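PDB 3QKI: glucose-6-phosphate isomerase from Plasmodium falciparum, which probably catalyses the reversible conversion of alpha-D-glucose 6-phosphate into beta-D-fructose 6-phosphate, an early step of glycolysis. Local coordinates for residues L68-Y73 / S513-F518; V358-T363 / E534-A539; K374-L379 / P442-G447; L395-N400 / C416-G421. All coordinates share one frame; numbering follows the deposited sequence.

Interaction 1. Residues L68-Y73 / S513-F518; sequences LSRQRY and STLLLF
Ser513 N donates to Arg70 O over 3.0 Å with an N-H...O angle of 159°, a direct backbone bond between 68-73 and 513-518. A water adds a second polar link: it accepts from Arg70 N and from Arg70 NH1, at the guanidinium edge and in its plane, and lies 2.7 Å from Ser513 O, to which it can donate. Beyond it, Gln71 NE2 makes a weak, bent bond to Thr514 OG1 (3.0 Å); the other end of that amide, OE1, is held by Asn367. The two backbones run roughly antiparallel, at 131° between strand directions, and meet where strand 64-70 leaves the mixed sheet: Leu68 to Gln71 form a type I turn, which carries the chain away from strand 513-518. The Arg70 side chain, extended from CG to NE, runs past Ser513, with CD 3.3 Å from Ser513 OG, and lays one guanidinium face on Leu515, whose CD1 is 3.5 Å from Arg70 NH1. Salt bridges to Asp67 and Asp477 probably balance its charge in this buried setting and help to fix the plane of the group. On the other flank Leu68 and Thr514 lie side by side, Leu68 CD2 being 3.8 Å from Thr514 CG2. The second subunit also packs here, with its Thr587 on Arg70 and its Leu590 on Leu515.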
loop_
_atom_site.group_PDB
_atom_site.type_symbol
_atom_site.label_atom_id
_atom_site.label_comp_id
_atom_site.label_asym_id
_atom_site.label_seq_id
_atom_site.Cartn_x
_atom_site.Cartn_y
_atom_site.Cartn_z
ATOM N N LEU A 68 1.507 -24.014 7.553
ATOM C CA LEU A 68 1.814 -24.165 6.128
ATOM C C LEU A 68 0.908 -25.195 5.455
ATOM O O LEU A 68 1.159 -25.564 4.297
ATOM C CB LEU A 68 3.286 -24.594 5.942
ATOM C CG LEU A 68 4.377 -23.601 6.358
ATOM C CD1 LEU A 68 5.732 -24.236 6.240
ATOM C CD2 LEU A 68 4.349 -22.346 5.502
ATOM N N SER A 69 -0.140 -25.666 6.152
ATOM C CA SER A 69 -0.971 -26.741 5.600
ATOM C C SER A 69 -1.789 -26.388 4.363
ATOM O O SER A 69 -2.147 -27.292 3.600
ATOM C CB SER A 69 -1.849 -27.375 6.681
ATOM O OG SER A 69 -2.785 -26.427 7.155
ATOM N N ARG A 70 -2.087 -25.096 4.144
ATOM C CA ARG A 70 -2.834 -24.701 2.961
ATOM C C ARG A 70 -1.887 -24.342 1.829
ATOM O O ARG A 70 -2.134 -23.401 1.092
ATOM C CB ARG A 70 -3.861 -23.589 3.257
ATOM C CG ARG A 70 -4.907 -24.007 4.270
ATOM C CD ARG A 70 -5.590 -22.795 4.850
ATOM N NE ARG A 70 -6.348 -23.142 6.034
ATOM C CZ ARG A 70 -5.824 -23.365 7.234
ATOM N NH1 ARG A 70 -4.510 -23.273 7.424
ATOM N NH2 ARG A 70 -6.604 -23.720 8.244
ATOM N N GLN A 71 -0.796 -25.096 1.701
ATOM C CA GLN A 71 0.172 -24.980 0.613
ATOM C C GLN A 71 0.073 -26.257 -0.203
ATOM O O GLN A 71 -0.190 -27.334 0.342
ATOM C CB GLN A 71 1.614 -24.732 1.128
ATOM C CG GLN A 71 1.775 -23.407 1.874
ATOM C CD GLN A 71 1.630 -22.179 1.001
ATOM O OE1 GLN A 71 1.819 -22.203 -0.218
ATOM N NE2 GLN A 71 1.326 -21.073 1.615
ATOM N N ARG A 72 0.271 -26.142 -1.503
ATOM C CA ARG A 72 0.101 -27.246 -2.450
ATOM C C ARG A 72 1.236 -28.277 -2.495
ATOM O O ARG A 72 1.849 -28.522 -3.532
ATOM C CB ARG A 72 -0.307 -26.716 -3.842
ATOM C CG ARG A 72 -1.546 -25.824 -3.803
ATOM C CD ARG A 72 -2.119 -25.603 -5.181
ATOM N NE ARG A 72 -2.771 -26.821 -5.665
ATOM C CZ ARG A 72 -3.246 -26.995 -6.894
ATOM N NH1 ARG A 72 -3.141 -26.034 -7.795
ATOM N NH2 ARG A 72 -3.834 -28.138 -7.228
ATOM N N TYR A 73 1.490 -28.901 -1.357
ATOM C CA TYR A 73 2.478 -29.959 -1.235
ATOM C C TYR A 73 2.101 -30.989 -0.207
ATOM O O TYR A 73 1.500 -30.667 0.821
ATOM C CB TYR A 73 3.932 -29.438 -0.983
ATOM C CG TYR A 73 4.125 -28.306 0.018
ATOM C CD1 TYR A 73 4.827 -27.152 -0.336
ATOM C CD2 TYR A 73 3.758 -28.458 1.354
ATOM C CE1 TYR A 73 5.051 -26.131 0.582
ATOM C CE2 TYR A 73 3.962 -27.439 2.278
ATOM C CZ TYR A 73 4.629 -26.287 1.890
ATOM O OH TYR A 73 4.854 -25.283 2.788
ATOM N N SER A 513 -2.271 -20.408 1.219
ATOM C CA SER A 513 -2.089 -19.471 2.323
ATOM C C SER A 513 -1.182 -20.001 3.430
ATOM O O SER A 513 -1.146 -21.208 3.712
ATOM C CB SER A 513 -3.429 -19.051 2.932
ATOM O OG SER A 513 -4.042 -20.117 3.619
ATOM N N THR A 514 -0.500 -19.068 4.092
ATOM C CA THR A 514 0.275 -19.344 5.281
ATOM C C THR A 514 -0.397 -18.562 6.392
ATOM O O THR A 514 -0.736 -17.392 6.197
ATOM C CB THR A 514 1.735 -18.920 5.108
ATOM O OG1 THR A 514 2.300 -19.670 4.034
ATOM C CG2 THR A 514 2.541 -19.134 6.382
ATOM N N LEU A 515 -0.617 -19.200 7.538
ATOM C CA LEU A 515 -1.173 -18.539 8.716
ATOM C C LEU A 515 -0.103 -18.402 9.784
ATOM O O LEU A 515 0.568 -19.377 10.126
ATOM C CB LEU A 515 -2.385 -19.286 9.298
ATOM C CG LEU A 515 -3.639 -19.422 8.445
ATOM C CD1 LEU A 515 -4.686 -20.231 9.190
ATOM C CD2 LEU A 515 -4.267 -18.093 8.182
ATOM N N LEU A 516 0.058 -17.191 10.311
ATOM C CA LEU A 516 0.970 -16.885 11.420
ATOM C C LEU A 516 0.086 -16.381 12.556
ATOM O O LEU A 516 -0.551 -15.325 12.410
ATOM C CB LEU A 516 2.033 -15.828 11.039
ATOM C CG LEU A 516 3.104 -16.252 10.044
ATOM C CD1 LEU A 516 3.870 -15.037 9.500
ATOM C CD2 LEU A 516 4.109 -17.216 10.680
ATOM N N LEU A 517 -0.003 -17.163 13.657
ATOM C CA LEU A 517 -0.851 -16.790 14.787
ATOM C C LEU A 517 -0.028 -16.629 16.049
ATOM O O LEU A 517 0.516 -17.609 16.546
ATOM C CB LEU A 517 -2.041 -17.780 14.989
ATOM C CG LEU A 517 -2.995 -17.535 16.186
ATOM C CD1 LEU A 517 -3.621 -16.128 16.147
ATOM C CD2 LEU A 517 -4.104 -18.580 16.211
ATOM N N PHE A 518 0.055 -15.384 16.556
ATOM C CA PHE A 518 0.821 -15.051 17.765
ATOM C C PHE A 518 -0.127 -14.880 18.932
ATOM O O PHE A 518 -1.310 -14.633 18.723
ATOM C CB PHE A 518 1.596 -13.735 17.556
ATOM C CG PHE A 518 2.680 -13.717 16.490
ATOM C CD1 PHE A 518 4.016 -13.865 16.833
ATOM C CD2 PHE A 518 2.361 -13.509 15.153
ATOM C CE1 PHE A 518 5.016 -13.844 15.857
ATOM C CE2 PHE A 518 3.355 -13.467 14.181
ATOM C CZ PHE A 518 4.683 -13.631 14.535
HETATM O O HOH W 1 -1.900 -22.781 5.733
#

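Interaction 2. Residues V358-T363 / E534-A539; sequences VLLALT and ESRIVA
Arg536, Ala361 and Leu360 have the most surface buried where helix 356-371 meets helix 523-543. Arg536 starts toward the partner helix with CG anti to the backbone N (chi1 178°) and then bends at chi2 (-99°), which carries the chain obliquely across Leu360. Its CG lies 3.9 Å from Leu360 CG, and farther out Arg536 NH1 comes within 3.7 Å of the same Leu360 CG, so that one face of the guanidinium rests on the leucine branch point. The charged end is satisfied elsewhere: NH2 forms a salt bridge with Glu444 and a hydrogen bond with Ser364, and NE pairs with Glu540 on its own helix. Ala361 sits at the closest backbone approach, its CA 5.1 Å from Arg536 CA. The axes of the short segments pass 8.1 Å apart with a signed crossing angle of -53°, a close helix-helix crossing in which small residues face each other. Ala361 CB presses on the backbone of the second helix, 3.5 Å from Arg536 O, and meets Ala539 CB at 3.7 Å. A turn earlier, Val358 touches Ala539 more loosely, CG2 to CB 4.3 Å. Phe347 of helix 330-349 covers both Val358 and Ala539, extending the apolar side of the crossing, while Ala361 also packs against Glu540 and Leu543 farther along helix 523-543.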
loop_
_atom_site.group_PDB
_atom_site.type_symbol
_atom_site.label_atom_id
_atom_site.label_comp_id
_atom_site.label_asym_id
_atom_site.label_seq_id
_atom_site.Cartn_x
_atom_site.Cartn_y
_atom_site.Cartn_z
ATOM N N VAL A 358 13.194 -20.738 7.084
ATOM C CA VAL A 358 13.628 -21.548 5.952
ATOM C C VAL A 358 12.414 -22.169 5.240
ATOM O O VAL A 358 12.320 -22.081 4.005
ATOM C CB VAL A 358 14.705 -22.596 6.349
ATOM C CG1 VAL A 358 14.887 -23.645 5.241
ATOM C CG2 VAL A 358 16.037 -21.904 6.659
ATOM N N LEU A 359 11.488 -22.767 6.015
ATOM C CA LEU A 359 10.271 -23.382 5.462
ATOM C C LEU A 359 9.390 -22.338 4.765
ATOM O O LEU A 359 8.786 -22.636 3.740
ATOM C CB LEU A 359 9.484 -24.101 6.565
ATOM C CG LEU A 359 10.164 -25.366 7.155
ATOM C CD1 LEU A 359 9.395 -25.870 8.374
ATOM C CD2 LEU A 359 10.296 -26.449 6.100
ATOM N N LEU A 360 9.365 -21.104 5.292
ATOM C CA LEU A 360 8.608 -19.997 4.691
ATOM C C LEU A 360 9.256 -19.580 3.365
ATOM O O LEU A 360 8.572 -19.409 2.367
ATOM C CB LEU A 360 8.516 -18.827 5.684
ATOM C CG LEU A 360 7.535 -17.698 5.336
ATOM C CD1 LEU A 360 6.102 -18.239 5.153
ATOM C CD2 LEU A 360 7.498 -16.655 6.438
ATOM N N ALA A 361 10.590 -19.491 3.328
ATOM C CA ALA A 361 11.351 -19.182 2.099
ATOM C C ALA A 361 11.184 -20.300 1.063
ATOM O O ALA A 361 10.979 -20.010 -0.114
ATOM C CB ALA A 361 12.853 -18.994 2.442
ATOM N N LEU A 362 11.233 -21.582 1.496
ATOM C CA LEU A 362 11.049 -22.731 0.583
ATOM C C LEU A 362 9.667 -22.728 -0.052
ATOM O O LEU A 362 9.540 -23.013 -1.234
ATOM C CB LEU A 362 11.308 -24.069 1.290
ATOM C CG LEU A 362 12.779 -24.408 1.621
ATOM C CD1 LEU A 362 12.844 -25.586 2.582
ATOM C CD2 LEU A 362 13.545 -24.738 0.387
ATOM N N THR A 363 8.634 -22.366 0.744
ATOM C CA THR A 363 7.241 -22.276 0.298
ATOM C C THR A 363 7.121 -21.192 -0.775
ATOM O O THR A 363 6.526 -21.433 -1.821
ATOM C CB THR A 363 6.341 -22.010 1.503
ATOM O OG1 THR A 363 6.443 -23.114 2.410
ATOM C CG2 THR A 363 4.905 -21.794 1.125
ATOM N N GLU A 534 13.173 -10.941 7.881
ATOM C CA GLU A 534 14.575 -10.668 7.483
ATOM C C GLU A 534 15.278 -12.021 7.211
ATOM O O GLU A 534 15.942 -12.177 6.186
ATOM C CB GLU A 534 15.344 -9.897 8.580
ATOM C CG GLU A 534 14.937 -8.437 8.761
ATOM C CD GLU A 534 15.780 -7.671 9.769
ATOM O OE1 GLU A 534 16.553 -8.312 10.521
ATOM O OE2 GLU A 534 15.703 -6.421 9.781
ATOM N N SER A 535 15.040 -13.015 8.081
ATOM C CA SER A 535 15.600 -14.365 7.926
ATOM C C SER A 535 15.048 -15.037 6.664
ATOM O O SER A 535 15.825 -15.593 5.895
ATOM C CB SER A 535 15.309 -15.216 9.153
ATOM O OG SER A 535 15.824 -14.624 10.330
ATOM N N ARG A 536 13.718 -14.956 6.431
ATOM C CA ARG A 536 13.075 -15.535 5.254
ATOM C C ARG A 536 13.682 -14.993 3.975
ATOM O O ARG A 536 13.970 -15.778 3.078
ATOM C CB ARG A 536 11.538 -15.294 5.297
ATOM C CG ARG A 536 10.752 -15.813 4.091
ATOM C CD ARG A 536 10.481 -14.679 3.119
ATOM N NE ARG A 536 9.529 -15.019 2.055
ATOM C CZ ARG A 536 8.206 -14.927 2.175
ATOM N NH1 ARG A 536 7.660 -14.557 3.325
ATOM N NH2 ARG A 536 7.422 -15.218 1.149
ATOM N N ILE A 537 13.886 -13.651 3.890
ATOM C CA ILE A 537 14.476 -13.011 2.706
ATOM C C ILE A 537 15.925 -13.440 2.458
ATOM O O ILE A 537 16.287 -13.744 1.316
ATOM C CB ILE A 537 14.225 -11.483 2.699
ATOM C CG1 ILE A 537 12.732 -11.193 2.353
ATOM C CG2 ILE A 537 15.164 -10.724 1.784
ATOM C CD1 ILE A 537 12.126 -11.972 1.056
ATOM N N VAL A 538 16.724 -13.528 3.526
ATOM C CA VAL A 538 18.107 -13.980 3.443
ATOM C C VAL A 538 18.137 -15.452 2.929
ATOM O O VAL A 538 18.881 -15.748 2.000
ATOM C CB VAL A 538 18.853 -13.795 4.793
ATOM C CG1 VAL A 538 20.139 -14.613 4.844
ATOM C CG2 VAL A 538 19.127 -12.320 5.065
ATOM N N ALA A 539 17.282 -16.331 3.483
ATOM C CA ALA A 539 17.203 -17.738 3.070
ATOM C C ALA A 539 16.769 -17.828 1.616
ATOM O O ALA A 539 17.351 -18.600 0.857
ATOM C CB ALA A 539 16.227 -18.508 3.952
#

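Interaction 3. Residues K374-L379 / P442-G447; sequences KNVAIL and PVELIG
Asn375 O comes up against the proline ring at the start of the pairing, 3.3 Å from Pro442 CD. Val376 turns to the Glu444 side of the sheet; with CG1 anti to the backbone N (chi1 174°), this methyl lies 3.5 Å from Glu444 OE2. Ala377 is bonded at both backbone ends: its N donates to Pro442 O at 3.1 Å and 172°, and its O accepts from Glu444 N at 2.9 Å. This staggered pattern, with segment axes only 13° from parallel, defines two neighbouring parallel strands of the mixed sheet. On the opposite face Ala377 CB meets Val443 CG1. Ile378 lies alongside Glu444 and points the same way, placing CD1 3.4 Å from Glu444 OE1. Leu379 continues the ladder, N to Glu444 O at 2.9 Å, with a weak return bond from Ile446 N to Leu379 O. Its side chain fits between two neighbours, CD1 being 3.7 Å from both Val443 CG1 and Leu445 CD2, and helix 428-437 covers this apolar face through Phe431 and Tyr432. The two faces therefore differ in chemistry: one is aliphatic, whereas the other holds a buried carboxylate flanked by the methyls of Val376 and Ile378. Arg536 and Tyr533, which bind its two oxygens, probably stabilise the charged form of Glu444.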
loop_
_atom_site.group_PDB
_atom_site.type_symbol
_atom_site.label_atom_id
_atom_site.label_comp_id
_atom_site.label_asym_id
_atom_site.label_seq_id
_atom_site.Cartn_x
_atom_site.Cartn_y
_atom_site.Cartn_z
ATOM N N LYS A 374 3.820 -15.237 -9.130
ATOM C CA LYS A 374 4.763 -14.116 -9.011
ATOM C C LYS A 374 4.331 -12.976 -8.074
ATOM O O LYS A 374 4.899 -11.880 -8.117
ATOM C CB LYS A 374 5.149 -13.602 -10.391
ATOM C CG LYS A 374 5.703 -14.677 -11.335
ATOM C CD LYS A 374 6.309 -13.985 -12.542
ATOM C CE LYS A 374 6.029 -14.720 -13.814
ATOM N NZ LYS A 374 6.926 -14.270 -14.908
ATOM N N ASN A 375 3.368 -13.251 -7.190
ATOM C CA ASN A 375 2.906 -12.249 -6.231
ATOM C C ASN A 375 2.805 -12.842 -4.848
ATOM O O ASN A 375 2.655 -14.052 -4.719
ATOM C CB ASN A 375 1.526 -11.701 -6.630
ATOM C CG ASN A 375 1.523 -10.896 -7.871
ATOM O OD1 ASN A 375 1.830 -9.718 -7.876
ATOM N ND2 ASN A 375 1.196 -11.530 -8.959
ATOM N N VAL A 376 2.881 -11.985 -3.810
ATOM C CA VAL A 376 2.680 -12.364 -2.411
ATOM C C VAL A 376 1.830 -11.248 -1.815
ATOM O O VAL A 376 2.220 -10.076 -1.905
ATOM C CB VAL A 376 3.988 -12.543 -1.570
ATOM C CG1 VAL A 376 3.660 -12.783 -0.089
ATOM C CG2 VAL A 376 4.883 -13.648 -2.116
ATOM N N ALA A 377 0.703 -11.603 -1.180
ATOM C CA ALA A 377 -0.141 -10.640 -0.453
ATOM C C ALA A 377 0.166 -10.771 1.047
ATOM O O ALA A 377 0.034 -11.866 1.611
ATOM C CB ALA A 377 -1.622 -10.892 -0.730
ATOM N N ILE A 378 0.606 -9.664 1.675
ATOM C CA ILE A 378 0.934 -9.601 3.108
ATOM C C ILE A 378 -0.269 -9.014 3.762
ATOM O O ILE A 378 -0.582 -7.834 3.552
ATOM C CB ILE A 378 2.203 -8.776 3.406
ATOM C CG1 ILE A 378 3.451 -9.373 2.713
ATOM C CG2 ILE A 378 2.411 -8.628 4.935
ATOM C CD1 ILE A 378 3.934 -10.870 3.172
ATOM N N LEU A 379 -1.007 -9.858 4.476
ATOM C CA LEU A 379 -2.308 -9.486 5.041
ATOM C C LEU A 379 -2.423 -9.675 6.558
ATOM O O LEU A 379 -2.950 -10.690 7.020
ATOM C CB LEU A 379 -3.423 -10.226 4.286
ATOM C CG LEU A 379 -3.342 -10.225 2.758
ATOM C CD1 LEU A 379 -4.296 -11.250 2.186
ATOM C CD2 LEU A 379 -3.596 -8.805 2.181
ATOM N N PRO A 442 -0.740 -16.194 -3.697
ATOM C CA PRO A 442 -0.460 -16.777 -2.369
ATOM C C PRO A 442 -0.517 -15.689 -1.297
ATOM O O PRO A 442 -0.001 -14.593 -1.502
ATOM C CB PRO A 442 0.968 -17.322 -2.524
ATOM C CG PRO A 442 1.075 -17.606 -3.996
ATOM C CD PRO A 442 0.368 -16.456 -4.634
ATOM N N VAL A 443 -1.179 -15.969 -0.189
ATOM C CA VAL A 443 -1.348 -14.990 0.880
ATOM C C VAL A 443 -0.600 -15.420 2.146
ATOM O O VAL A 443 -0.426 -16.617 2.406
ATOM C CB VAL A 443 -2.840 -14.635 1.175
ATOM C CG1 VAL A 443 -3.570 -14.114 -0.054
ATOM C CG2 VAL A 443 -3.618 -15.796 1.799
ATOM N N GLU A 444 -0.186 -14.426 2.936
ATOM C CA GLU A 444 0.448 -14.649 4.228
ATOM C C GLU A 444 -0.401 -13.839 5.216
ATOM O O GLU A 444 -0.441 -12.609 5.137
ATOM C CB GLU A 444 1.926 -14.221 4.201
ATOM C CG GLU A 444 2.763 -15.140 3.330
ATOM C CD GLU A 444 4.222 -14.789 3.086
ATOM O OE1 GLU A 444 4.819 -14.069 3.917
ATOM O OE2 GLU A 444 4.784 -15.287 2.084
ATOM N N LEU A 445 -1.182 -14.555 6.035
ATOM C CA LEU A 445 -2.101 -13.994 7.030
ATOM C C LEU A 445 -1.442 -14.022 8.394
ATOM O O LEU A 445 -0.840 -15.042 8.774
ATOM C CB LEU A 445 -3.443 -14.743 7.065
ATOM C CG LEU A 445 -4.186 -15.002 5.718
ATOM C CD1 LEU A 445 -5.528 -15.645 5.955
ATOM C CD2 LEU A 445 -4.430 -13.743 4.966
ATOM N N ILE A 446 -1.481 -12.864 9.093
ATOM C CA ILE A 446 -0.861 -12.677 10.407
ATOM C C ILE A 446 -1.956 -12.240 11.364
ATOM O O ILE A 446 -2.702 -11.304 11.057
ATOM C CB ILE A 446 0.338 -11.681 10.341
ATOM C CG1 ILE A 446 1.406 -12.206 9.361
ATOM C CG2 ILE A 446 0.947 -11.468 11.739
ATOM C CD1 ILE A 446 2.262 -11.154 8.691
ATOM N N GLY A 447 -2.117 -12.982 12.456
ATOM C CA GLY A 447 -3.162 -12.705 13.428
ATOM C C GLY A 447 -2.673 -12.881 14.842
ATOM O O GLY A 447 -1.639 -13.533 15.064
#

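Interaction 4. Residues L395-N400 / C416-G421; sequences LSMESN and CQVYFG
Cys416 carries SG anti to the backbone N (chi1 -165°), a torsion that sends the sulfur against the helix at Ser396 and Met397, 3.8 Å from Ser396 CB. Met397 runs out from the helix and bends at chi3 (74°), which brings SD up to the strand backbone: Tyr419 N points straight at Met397 SD in a weak N-H...S bond of 3.5 Å and 173°. The methionine methyl goes on toward Val418, where CE is 4.1 Å from the CA. Ser396 lies over one face of the Tyr419 ring in a CH-pi contact, its CB 3.7 Å from the ring centroid and close to the ring normal. Ser396 OG is over the same face nearer the rim, and a water joins it to Tyr419 OH, donating to both oxygens; the serine hydroxyl is also bonded to Ile392 O. At the helix end Cys416 N donates to Asn400 O over 3.0 Å, while the CB atoms of Asn400 and Cys416 touch at 3.6 Å. The Asn400 amide itself turns to Ser548 and Ile537. These elements belong to a beta-alpha-beta unit, strand 375-380, helix 388-400 and strand 418-420, with helix and last strand nearly antiparallel. Glu398, a residue of the fructose 6-phosphate site, has its CB directed away from the strand, and its OE1 bonds Arg312 and Gln394. Sulfur, ring face and water thus hold one side of the helix to the sheet, while its other side presents the substrate-binding glutamate.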
loop_
_atom_site.group_PDB
_atom_site.type_symbol
_atom_site.label_atom_id
_atom_site.label_comp_id
_atom_site.label_asym_id
_atom_site.label_seq_id
_atom_site.Cartn_x
_atom_site.Cartn_y
_atom_site.Cartn_z
ATOM N N LEU A 395 12.122 -4.702 1.912
ATOM C CA LEU A 395 12.931 -5.807 2.417
ATOM C C LEU A 395 12.997 -6.950 1.403
ATOM O O LEU A 395 14.082 -7.410 1.087
ATOM C CB LEU A 395 12.409 -6.294 3.783
ATOM C CG LEU A 395 13.124 -7.527 4.398
ATOM C CD1 LEU A 395 14.582 -7.232 4.716
ATOM C CD2 LEU A 395 12.420 -7.986 5.653
ATOM N N SER A 396 11.844 -7.347 0.840
ATOM C CA SER A 396 11.778 -8.436 -0.135
ATOM C C SER A 396 12.238 -8.008 -1.522
ATOM O O SER A 396 13.146 -8.615 -2.079
ATOM C CB SER A 396 10.349 -8.967 -0.225
ATOM O OG SER A 396 9.929 -9.358 1.074
ATOM N N MET A 397 11.556 -6.999 -2.096
ATOM C CA MET A 397 11.753 -6.561 -3.465
ATOM C C MET A 397 13.106 -5.971 -3.785
ATOM O O MET A 397 13.645 -6.240 -4.859
ATOM C CB MET A 397 10.597 -5.673 -3.931
ATOM C CG MET A 397 9.268 -6.419 -3.911
ATOM S SD MET A 397 7.816 -5.440 -4.222
ATOM C CE MET A 397 7.943 -5.140 -6.003
ATOM N N GLU A 398 13.657 -5.166 -2.879
ATOM C CA GLU A 398 14.969 -4.575 -3.117
ATOM C C GLU A 398 16.070 -5.602 -2.890
ATOM O O GLU A 398 17.105 -5.546 -3.542
ATOM C CB GLU A 398 15.139 -3.280 -2.314
ATOM C CG GLU A 398 16.365 -2.482 -2.710
ATOM C CD GLU A 398 16.542 -1.212 -1.914
ATOM O OE1 GLU A 398 16.856 -1.304 -0.705
ATOM O OE2 GLU A 398 16.355 -0.119 -2.496
ATOM N N SER A 399 15.847 -6.575 -2.005
ATOM C CA SER A 399 16.876 -7.585 -1.773
ATOM C C SER A 399 16.868 -8.576 -2.917
ATOM O O SER A 399 17.902 -8.875 -3.473
ATOM C CB SER A 399 16.621 -8.371 -0.476
ATOM O OG SER A 399 16.700 -7.611 0.716
ATOM N N ASN A 400 15.684 -9.103 -3.257
ATOM C CA ASN A 400 15.574 -10.213 -4.180
ATOM C C ASN A 400 15.085 -9.945 -5.609
ATOM O O ASN A 400 14.967 -10.892 -6.377
ATOM C CB ASN A 400 14.870 -11.404 -3.482
ATOM C CG ASN A 400 15.622 -11.970 -2.299
ATOM O OD1 ASN A 400 16.777 -11.614 -2.002
ATOM N ND2 ASN A 400 14.976 -12.837 -1.561
ATOM N N CYS A 416 12.367 -12.294 -6.988
ATOM C CA CYS A 416 11.347 -11.859 -6.025
ATOM C C CYS A 416 9.988 -11.586 -6.628
ATOM O O CYS A 416 9.883 -10.961 -7.689
ATOM C CB CYS A 416 11.817 -10.671 -5.202
ATOM S SG CYS A 416 10.803 -10.366 -3.751
ATOM N N GLN A 417 8.951 -12.020 -5.905
ATOM C CA GLN A 417 7.560 -11.751 -6.253
ATOM C C GLN A 417 7.247 -10.263 -6.026
ATOM O O GLN A 417 7.998 -9.561 -5.335
ATOM C CB GLN A 417 6.616 -12.566 -5.344
ATOM C CG GLN A 417 6.682 -14.076 -5.535
ATOM C CD GLN A 417 7.502 -14.715 -4.447
ATOM O OE1 GLN A 417 8.595 -14.260 -4.124
ATOM N NE2 GLN A 417 6.974 -15.786 -3.845
ATOM N N VAL A 418 6.118 -9.798 -6.567
ATOM C CA VAL A 418 5.610 -8.458 -6.275
ATOM C C VAL A 418 4.878 -8.627 -4.927
ATOM O O VAL A 418 4.015 -9.489 -4.802
ATOM C CB VAL A 418 4.646 -7.933 -7.354
ATOM C CG1 VAL A 418 3.875 -6.732 -6.839
ATOM C CG2 VAL A 418 5.397 -7.576 -8.629
ATOM N N TYR A 419 5.261 -7.842 -3.923
ATOM C CA TYR A 419 4.628 -7.873 -2.606
ATOM C C TYR A 419 3.680 -6.700 -2.495
ATOM O O TYR A 419 4.004 -5.589 -2.932
ATOM C CB TYR A 419 5.683 -7.760 -1.503
ATOM C CG TYR A 419 6.338 -9.059 -1.136
ATOM C CD1 TYR A 419 6.071 -9.673 0.081
ATOM C CD2 TYR A 419 7.256 -9.668 -1.992
ATOM C CE1 TYR A 419 6.711 -10.859 0.448
ATOM C CE2 TYR A 419 7.852 -10.887 -1.663
ATOM C CZ TYR A 419 7.599 -11.463 -0.431
ATOM O OH TYR A 419 8.230 -12.635 -0.082
ATOM N N PHE A 420 2.507 -6.942 -1.900
ATOM C CA PHE A 420 1.516 -5.897 -1.685
ATOM C C PHE A 420 0.603 -6.336 -0.540
ATOM O O PHE A 420 0.728 -7.453 -0.022
ATOM C CB PHE A 420 0.713 -5.613 -2.984
ATOM C CG PHE A 420 -0.334 -6.656 -3.305
ATOM C CD1 PHE A 420 -1.689 -6.412 -3.059
ATOM C CD2 PHE A 420 0.032 -7.905 -3.810
ATOM C CE1 PHE A 420 -2.655 -7.384 -3.342
ATOM C CE2 PHE A 420 -0.930 -8.881 -4.085
ATOM C CZ PHE A 420 -2.267 -8.610 -3.861
ATOM N N GLY A 421 -0.308 -5.464 -0.161
ATOM C CA GLY A 421 -1.261 -5.795 0.878
ATOM C C GLY A 421 -1.766 -4.622 1.669
ATOM O O GLY A 421 -1.211 -3.521 1.618
HETATM O O HOH W 2 9.084 -11.770 2.556
#

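All four contacts are buried, and three of them belong to one mixed sheet. Interaction 3 is a regular parallel pair inside it, with interaction 1 beside it through strand 513-518 and interaction 4 on the other flank through strand 418-420. Interaction 2 contributes no strand: it is mainly apolar helix packing, joined to interaction 3 by the Arg536-Glu444 salt bridge and to interaction 1 by a probable hydrogen bond between Tyr73 and Thr363. Backbone ladders dominate interaction 3, whereas interaction 1 relies on one backbone bond, a water and a charged side chain. Interaction 4 mixes sulfur, aromatic and water-mediated contacts, and alone includes a substrate-site residue. Interactions 1, 3 and 4 reach the second subunit; interaction 2 does not.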